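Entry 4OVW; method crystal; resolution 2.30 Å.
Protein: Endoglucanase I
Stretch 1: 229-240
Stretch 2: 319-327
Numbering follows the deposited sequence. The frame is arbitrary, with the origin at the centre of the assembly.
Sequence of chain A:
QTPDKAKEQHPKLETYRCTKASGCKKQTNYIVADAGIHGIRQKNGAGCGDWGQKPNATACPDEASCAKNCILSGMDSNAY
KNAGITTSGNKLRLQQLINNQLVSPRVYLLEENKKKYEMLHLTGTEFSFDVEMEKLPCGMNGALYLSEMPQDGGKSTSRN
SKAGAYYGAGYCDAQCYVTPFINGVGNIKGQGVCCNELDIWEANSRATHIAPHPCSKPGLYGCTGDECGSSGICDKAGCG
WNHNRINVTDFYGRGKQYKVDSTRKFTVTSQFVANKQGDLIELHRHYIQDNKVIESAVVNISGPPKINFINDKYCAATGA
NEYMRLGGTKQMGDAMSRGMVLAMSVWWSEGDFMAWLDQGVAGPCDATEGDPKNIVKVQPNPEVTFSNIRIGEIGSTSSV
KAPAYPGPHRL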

# COMPACT_ATOMS: atom_id res chain seq x y z
N GLY A 229 11.09 -11.42 13.09
CA GLY A 229 10.32 -10.95 14.20
C GLY A 229 10.43 -9.48 14.57
O GLY A 229 10.97 -8.59 13.89
N SER A 230 9.93 -9.24 15.78
CA SER A 230 9.95 -7.95 16.45
C SER A 230 11.31 -7.34 16.72
O SER A 230 11.35 -6.12 16.96
N SER A 231 12.38 -8.11 16.73
CA SER A 231 13.73 -7.56 16.86
C SER A 231 14.51 -7.84 15.58
O SER A 231 15.71 -8.11 15.59
N GLY A 232 13.81 -7.86 14.45
CA GLY A 232 14.35 -8.30 13.20
C GLY A 232 14.85 -7.20 12.31
O GLY A 232 15.34 -6.16 12.76
N ILE A 233 14.77 -7.44 11.01
CA ILE A 233 15.29 -6.53 10.02
C ILE A 233 14.29 -5.46 9.62
O ILE A 233 14.73 -4.49 9.03
N CYS A 234 13.00 -5.66 9.87
CA CYS A 234 12.01 -4.67 9.49
C CYS A 234 11.21 -4.06 10.65
O CYS A 234 10.93 -4.66 11.69
N ASP A 235 10.84 -2.79 10.48
CA ASP A 235 9.99 -2.12 11.47
C ASP A 235 8.51 -2.44 11.29
O ASP A 235 7.87 -1.66 10.61
N LYS A 236 7.94 -3.50 11.86
CA LYS A 236 6.57 -3.89 11.73
C LYS A 236 5.53 -2.81 12.11
O LYS A 236 4.58 -2.54 11.36
N ALA A 237 5.75 -2.22 13.29
CA ALA A 237 4.83 -1.20 13.77
C ALA A 237 4.89 0.07 12.93
O ALA A 237 3.78 0.58 12.74
N GLY A 238 6.05 0.49 12.38
CA GLY A 238 6.08 1.78 11.71
C GLY A 238 6.12 2.91 12.78
O GLY A 238 5.98 2.76 14.01
N CYS A 239 6.40 4.13 12.36
CA CYS A 239 6.37 5.37 13.08
C CYS A 239 5.05 6.08 12.65
O CYS A 239 5.06 6.65 11.54
N GLY A 240 3.98 6.03 13.43
CA GLY A 240 2.68 6.40 13.02
C GLY A 240 2.18 7.82 13.18
O GLY A 240 2.56 8.47 14.14
N GLY A 319 7.46 6.68 21.06
CA GLY A 319 7.75 5.26 21.21
C GLY A 319 8.08 4.44 19.97
O GLY A 319 8.00 3.21 20.14
N ALA A 320 8.52 5.02 18.84
CA ALA A 320 8.80 4.16 17.68
C ALA A 320 10.20 3.60 17.74
O ALA A 320 11.11 3.95 16.97
N ASN A 321 10.44 2.75 18.73
CA ASN A 321 11.73 2.16 19.00
C ASN A 321 12.32 1.27 17.91
O ASN A 321 13.52 1.37 17.71
N GLU A 322 11.59 0.48 17.16
CA GLU A 322 12.21 -0.34 16.09
C GLU A 322 12.57 0.55 14.91
O GLU A 322 13.65 0.43 14.34
N TYR A 323 11.72 1.57 14.69
CA TYR A 323 11.97 2.58 13.65
C TYR A 323 13.30 3.28 13.84
O TYR A 323 14.13 3.30 12.96
N MET A 324 13.63 3.78 15.01
CA MET A 324 14.92 4.41 15.32
C MET A 324 16.07 3.42 15.30
O MET A 324 17.12 3.68 14.72
N ARG A 325 15.94 2.22 15.85
CA ARG A 325 16.96 1.21 15.82
C ARG A 325 17.41 0.81 14.40
O ARG A 325 18.60 0.59 14.09
N LEU A 326 16.41 0.73 13.49
CA LEU A 326 16.73 0.28 12.13
C LEU A 326 17.16 1.41 11.23
O LEU A 326 17.10 1.27 10.02
N GLY A 327 17.49 2.60 11.68
CA GLY A 327 17.93 3.67 10.82
C GLY A 327 16.98 4.84 10.71
O GLY A 327 17.42 5.88 10.16

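A short helix, 321-325, packs side-on against an irregular loop through a mixed contact that buries 466 Å² summed over both sides and combines a small apolar patch, one direct hydrogen bond and three bridging waters. The CA-to-CB bonds of Ala320, Glu322, Tyr323, Arg325 and Leu326 all point toward the loop, whereas those of Asn321 and Met324 point away, so the helix and its flanking residues present one side to the loop. The nearest CA pairs, Asp235 with Glu322 at 5.4 Å and Cys239 with Ala320 at 5.3 Å, show how closely the backbones approach.

The apolar evidence centres on Cys239, which points toward the helix with chi1 t. Its CB lies 3.7 Å from the centroid of the Tyr323 ring and 13° off the ring normal, a CH-pi contact over one face; its closest ring atom is CD1, 3.6 Å from CB. The same CB is 4.0 Å from Ala320 CB, so the cysteine touches both the N-cap residue and the tyrosine. Cys239 SG is also covalently bonded elsewhere in the structure. Tyr323 itself is t, with chi2 at 89°. Further along, Leu326 (m, t) meets mainly loop backbone: its CD1 is 3.5 Å from Asp235 N and 3.6 Å from Ile233 O, and its CD2 is 3.7 Å from Gly232 O.

Asp235 starts sideways, but its t rotamer brings the carboxylate nearer the helix. OD2 lies 3.2 Å from Tyr323 CB, while OD1 accepts a weak hydrogen bond from Gly238 N at 3.0 Å within the loop. Water 3 donates to Asp235 OD1 at 2.9 Å and accepts from Tyr323 N at 3.2 Å; this amide lies in the first turn of the helix, and no backbone acceptor is found for it within its own stretch.

At the other end, Glu322 (m, m) and Arg325 (t, t, p) pair within the helix. Arg325 NH2 to Glu322 OE1, 2.6 Å, is a salt bridge, and Arg325 NE donates to OE2 of Glu322 at 2.9 Å and 175°. The same NH2 of Arg325 also donates to Gly232 O at 3.0 Å and 156°, the only direct hydrogen bond between the stretches. Glu322 OE1 comes within 3.0 Å of Ser230 O, but both are acceptors. Water 2 sits close by, accepting from Gly232 N at 3.0 Å and lying 2.6 Å from Glu322 OE1 and 2.9 Å from Cys234 O, both within donating geometry, though acceptors in reach outnumber its protons. Water 1 donates to Glu322 OE2 at 2.7 Å and is hydrogen-bonded to Ser231 OG at 3.0 Å.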

# COMPACT_ATOMS: atom_id res chain seq x y z
CB SER A 230 9.25 -8.19 17.82
OG SER A 230 7.90 -8.27 17.38
CB SER A 231 14.55 -8.19 17.99
OG SER A 231 13.91 -7.85 19.21
CB ILE A 233 15.81 -7.29 8.78
CG1 ILE A 233 14.74 -8.08 8.06
CG2 ILE A 233 16.90 -8.29 9.15
CD1 ILE A 233 14.87 -7.93 6.56
CB CYS A 234 11.00 -5.26 8.48
SG CYS A 234 11.65 -5.38 6.79
CB ASP A 235 10.19 -0.60 11.31
CG ASP A 235 9.36 0.22 12.34
OD1 ASP A 235 8.82 -0.34 13.31
OD2 ASP A 235 9.23 1.45 12.09
CB LYS A 236 6.23 -5.11 12.59
CG LYS A 236 6.54 -6.50 12.00
CD LYS A 236 6.53 -7.49 13.18
CE LYS A 236 7.40 -8.72 12.89
NZ LYS A 236 7.09 -9.28 11.54
CB ALA A 237 5.03 -0.84 15.25
CB CYS A 239 7.50 6.35 12.81
SG CYS A 239 7.23 7.93 13.71
CB ALA A 320 8.55 4.92 16.39
CB ASN A 321 11.59 1.44 20.38
CG ASN A 321 11.45 2.49 21.49
OD1 ASN A 321 12.30 3.30 21.73
ND2 ASN A 321 10.36 2.53 22.22
CB GLU A 322 11.32 -1.54 15.75
CG GLU A 322 11.37 -2.63 16.86
CD GLU A 322 12.78 -3.23 16.88
OE1 GLU A 322 13.09 -3.96 15.92
OE2 GLU A 322 13.59 -2.87 17.79
CB TYR A 323 10.89 3.63 13.68
CG TYR A 323 10.97 4.79 12.71
CD1 TYR A 323 10.37 4.61 11.47
CD2 TYR A 323 11.59 6.02 13.00
CE1 TYR A 323 10.38 5.59 10.54
CE2 TYR A 323 11.60 7.04 12.02
CZ TYR A 323 10.98 6.81 10.81
OH TYR A 323 10.89 7.75 9.84
CB MET A 324 14.92 5.14 16.67
CG MET A 324 13.81 6.21 16.72
SD MET A 324 14.15 7.43 15.40
CE MET A 324 15.73 8.09 15.97
CB ARG A 325 16.46 -0.06 16.54
CG ARG A 325 17.65 -1.04 16.71
CD ARG A 325 17.31 -2.27 17.55
NE ARG A 325 16.37 -3.13 16.88
CZ ARG A 325 16.58 -3.97 15.85
NH1 ARG A 325 17.79 -4.10 15.30
NH2 ARG A 325 15.55 -4.67 15.35
CB LEU A 326 15.47 -0.45 11.63
CG LEU A 326 15.32 -1.82 12.30
CD1 LEU A 326 14.02 -2.46 11.96
CD2 LEU A 326 16.48 -2.77 12.02
O HOH W 1 14.31 -4.86 19.45
O HOH W 2 11.96 -5.57 14.20
O HOH W 3 8.74 1.17 15.76